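Local coordinates for protein GTP cyclohydrolase 1 type 2 homolog (Thermus thermophilus, PDB 2YYB) that is of unknown function but belongs to the GTP cyclohydrolase I type 2/NIF3 family and probably binds a pair of divalent metal ions, at residues L54-D59 and P232-D237. Sequence-based numbering, arbitrary orientation.
Sequences LEEEVD and PWVFLD
Val58 lays its CG2 methyl against Val234, meeting CG1 at 3.8 Å, the two side chains meeting at a slant. Val58 CG2 also approaches CD1 of Leu236, more loosely at 4.4 Å, which makes a small apolar cluster of three branched side chains. Val234 holds CG1 between its backbone N and carbonyl carbon (chi1 56°), a placing that turns this methyl to Val58 and leaves CG2 to face Glu56. Glu56 borders the cluster with its aliphatic part: its CG lies 4.0 Å from CD2 of Leu236, the two side chains running alongside in opposite senses. A bend at chi2 (-68°) brings CD round, and the side chain crosses that of Val234 at about a right angle, with OE2 of Glu56 4.0 Å from CG2 of Val234, a van der Waals approach. The backbones stay apart, 7.8 Å between the CA atoms of Glu56 and Val234. Glu56 and Val58 flank Glu57, the positive-phi C-prime residue of the Schellman motif ending helix 47-55. That helix links parallel neighbours 39-42 and 60-63 in a beta-alpha-beta crossover, and the contact packs its exit against an edge strand: Val234 bonds through its backbone to Val39 and Ala41, joining 233-235 to parallel strand 39-42 at one margin of the five-stranded mixed sheet. Leu236 packs on Ile49, Lys52 and Ala53 of helix 47-55, while Trp233 points away and packs on helix 216-229.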
ATOM      1  N   LEU A  54       0.862  38.575 -17.809  1.00 38.91           N
ATOM      2  CA  LEU A  54       1.797  39.648 -17.540  1.00 39.63           C
ATOM      3  C   LEU A  54       1.480  40.856 -18.431  1.00 41.74           C
ATOM      4  O   LEU A  54       1.531  42.007 -17.974  1.00 43.02           O
ATOM      5  CB  LEU A  54       3.231  39.180 -17.813  1.00 37.40           C
ATOM      6  CG  LEU A  54       4.336  40.169 -17.434  1.00 35.35           C
ATOM      7  CD1 LEU A  54       4.347  40.311 -15.944  1.00 36.36           C
ATOM      8  CD2 LEU A  54       5.689  39.697 -17.902  1.00 34.79           C
ATOM      9  N   GLU A  55       1.147  40.589 -19.692  1.00 42.76           N
ATOM     10  CA  GLU A  55       0.847  41.640 -20.660  1.00 45.26           C
ATOM     11  C   GLU A  55      -0.466  42.351 -20.361  1.00 44.85           C
ATOM     12  O   GLU A  55      -0.593  43.555 -20.572  1.00 45.27           O
ATOM     13  CB  GLU A  55       0.800  41.054 -22.076  1.00 48.80           C
ATOM     14  CG  GLU A  55       0.566  42.087 -23.182  1.00 56.13           C
ATOM     15  CD  GLU A  55       1.838  42.853 -23.596  1.00 61.40           C
ATOM     16  OE1 GLU A  55       2.563  43.376 -22.702  1.00 63.08           O
ATOM     17  OE2 GLU A  55       2.104  42.939 -24.828  1.00 62.33           O
ATOM     18  N   GLU A  56      -1.436  41.593 -19.869  1.00 44.34           N
ATOM     19  CA  GLU A  56      -2.759  42.098 -19.528  1.00 43.54           C
ATOM     20  C   GLU A  56      -2.808  42.599 -18.087  1.00 42.88           C
ATOM     21  O   GLU A  56      -3.885  42.868 -17.549  1.00 43.11           O
ATOM     22  CB  GLU A  56      -3.796  40.974 -19.698  1.00 46.66           C
ATOM     23  CG  GLU A  56      -3.983  40.474 -21.127  1.00 51.00           C
ATOM     24  CD  GLU A  56      -4.628  41.521 -22.021  1.00 56.18           C
ATOM     25  OE1 GLU A  56      -4.161  41.686 -23.181  1.00 57.80           O
ATOM     26  OE2 GLU A  56      -5.604  42.180 -21.561  1.00 57.33           O
ATOM     27  N   GLU A  57      -1.646  42.703 -17.452  1.00 41.31           N
ATOM     28  CA  GLU A  57      -1.565  43.147 -16.063  1.00 40.71           C
ATOM     29  C   GLU A  57      -2.525  42.399 -15.120  1.00 39.86           C
ATOM     30  O   GLU A  57      -3.226  43.010 -14.305  1.00 40.78           O
ATOM     31  CB  GLU A  57      -1.795  44.666 -15.970  1.00 41.48           C
ATOM     32  CG  GLU A  57      -0.743  45.485 -16.734  1.00 44.72           C
ATOM     33  CD  GLU A  57      -0.954  46.990 -16.648  1.00 47.32           C
ATOM     34  OE1 GLU A  57      -0.645  47.587 -15.588  1.00 48.67           O
ATOM     35  OE2 GLU A  57      -1.436  47.576 -17.644  1.00 47.37           O
ATOM     36  N   VAL A  58      -2.553  41.072 -15.225  1.00 37.65           N
ATOM     37  CA  VAL A  58      -3.410  40.281 -14.356  1.00 35.94           C
ATOM     38  C   VAL A  58      -2.733  40.175 -12.996  1.00 35.90           C
ATOM     39  O   VAL A  58      -1.515  40.013 -12.928  1.00 37.11           O
ATOM     40  CB  VAL A  58      -3.628  38.856 -14.921  1.00 34.24           C
ATOM     41  CG1 VAL A  58      -4.403  38.008 -13.922  1.00 32.06           C
ATOM     42  CG2 VAL A  58      -4.391  38.928 -16.207  1.00 33.10           C
ATOM     43  N   ASP A  59      -3.509  40.269 -11.918  1.00 35.34           N
ATOM     44  CA  ASP A  59      -2.940  40.155 -10.562  1.00 34.79           C
ATOM     45  C   ASP A  59      -3.270  38.806  -9.937  1.00 33.63           C
ATOM     46  O   ASP A  59      -2.529  38.286  -9.108  1.00 33.48           O
ATOM     47  CB  ASP A  59      -3.503  41.235  -9.617  1.00 34.72           C
ATOM     48  CG  ASP A  59      -3.129  42.624 -10.039  1.00 37.31           C
ATOM     49  OD1 ASP A  59      -1.937  42.835 -10.357  1.00 39.01           O
ATOM     50  OD2 ASP A  59      -4.014  43.504 -10.046  1.00 37.60           O
ATOM     51  N   PRO A 232     -12.485  43.395 -12.242  1.00 38.78           N
ATOM     52  CA  PRO A 232     -12.606  43.208 -13.684  1.00 39.77           C
ATOM     53  C   PRO A 232     -11.794  41.953 -14.040  1.00 41.35           C
ATOM     54  O   PRO A 232     -10.911  41.541 -13.276  1.00 40.83           O
ATOM     55  CB  PRO A 232     -11.977  44.474 -14.243  1.00 37.96           C
ATOM     56  CG  PRO A 232     -10.936  44.814 -13.204  1.00 37.69           C
ATOM     57  CD  PRO A 232     -11.693  44.593 -11.926  1.00 38.05           C
ATOM     58  N   TRP A 233     -12.086  41.334 -15.180  1.00 42.12           N
ATOM     59  CA  TRP A 233     -11.330  40.152 -15.560  1.00 42.34           C
ATOM     60  C   TRP A 233     -11.143  40.029 -17.058  1.00 41.28           C
ATOM     61  O   TRP A 233     -11.837  40.674 -17.836  1.00 41.85           O
ATOM     62  CB  TRP A 233     -11.982  38.877 -15.004  1.00 43.36           C
ATOM     63  CG  TRP A 233     -13.326  38.533 -15.588  1.00 45.81           C
ATOM     64  CD1 TRP A 233     -14.523  39.093 -15.263  1.00 46.27           C
ATOM     65  CD2 TRP A 233     -13.603  37.560 -16.615  1.00 45.73           C
ATOM     66  NE1 TRP A 233     -15.530  38.533 -16.018  1.00 47.01           N
ATOM     67  CE2 TRP A 233     -14.994  37.593 -16.859  1.00 45.84           C
ATOM     68  CE3 TRP A 233     -12.811  36.666 -17.350  1.00 44.93           C
ATOM     69  CZ2 TRP A 233     -15.616  36.766 -17.811  1.00 46.39           C
ATOM     70  CZ3 TRP A 233     -13.433  35.837 -18.303  1.00 45.90           C
ATOM     71  CH2 TRP A 233     -14.822  35.898 -18.521  1.00 45.17           C
ATOM     72  N   VAL A 234     -10.175  39.211 -17.447  1.00 40.44           N
ATOM     73  CA  VAL A 234      -9.876  38.963 -18.847  1.00 39.54           C
ATOM     74  C   VAL A 234      -9.644  37.462 -19.042  1.00 39.03           C
ATOM     75  O   VAL A 234      -9.173  36.787 -18.135  1.00 38.35           O
ATOM     76  CB  VAL A 234      -8.617  39.723 -19.278  1.00 38.76           C
ATOM     77  CG1 VAL A 234      -7.451  39.342 -18.388  1.00 39.46           C
ATOM     78  CG2 VAL A 234      -8.296  39.408 -20.719  1.00 40.21           C
ATOM     79  N   PHE A 235     -10.001  36.934 -20.210  1.00 39.07           N
ATOM     80  CA  PHE A 235      -9.786  35.517 -20.478  1.00 38.22           C
ATOM     81  C   PHE A 235      -8.525  35.375 -21.317  1.00 37.33           C
ATOM     82  O   PHE A 235      -8.387  36.008 -22.361  1.00 35.39           O
ATOM     83  CB  PHE A 235     -10.970  34.891 -21.225  1.00 36.32           C
ATOM     84  CG  PHE A 235     -10.744  33.445 -21.621  1.00 35.76           C
ATOM     85  CD1 PHE A 235     -10.709  32.437 -20.664  1.00 35.60           C
ATOM     86  CD2 PHE A 235     -10.556  33.093 -22.957  1.00 35.71           C
ATOM     87  CE1 PHE A 235     -10.493  31.097 -21.035  1.00 33.98           C
ATOM     88  CE2 PHE A 235     -10.336  31.759 -23.335  1.00 33.31           C
ATOM     89  CZ  PHE A 235     -10.306  30.764 -22.377  1.00 32.95           C
ATOM     90  N   LEU A 236      -7.606  34.547 -20.828  1.00 37.68           N
ATOM     91  CA  LEU A 236      -6.337  34.290 -21.500  1.00 38.77           C
ATOM     92  C   LEU A 236      -6.510  33.004 -22.296  1.00 39.58           C
ATOM     93  O   LEU A 236      -6.628  31.928 -21.724  1.00 40.48           O
ATOM     94  CB  LEU A 236      -5.220  34.175 -20.455  1.00 36.35           C
ATOM     95  CG  LEU A 236      -5.115  35.437 -19.585  1.00 35.35           C
ATOM     96  CD1 LEU A 236      -4.028  35.289 -18.578  1.00 34.28           C
ATOM     97  CD2 LEU A 236      -4.847  36.646 -20.452  1.00 33.77           C
ATOM     98  N   ASP A 237      -6.524  33.141 -23.619  1.00 41.07           N
ATOM     99  CA  ASP A 237      -6.754  32.037 -24.551  1.00 42.09           C
ATOM    100  C   ASP A 237      -5.505  31.340 -25.101  1.00 43.63           C
ATOM    101  O   ASP A 237      -4.622  31.985 -25.657  1.00 42.47           O
ATOM    102  CB  ASP A 237      -7.588  32.570 -25.710  1.00 42.44           C
ATOM    103  CG  ASP A 237      -8.260  31.482 -26.497  1.00 44.71           C
ATOM    104  OD1 ASP A 237      -8.734  31.769 -27.614  1.00 45.25           O
ATOM    105  OD2 ASP A 237      -8.330  30.346 -25.997  1.00 46.23           O
TER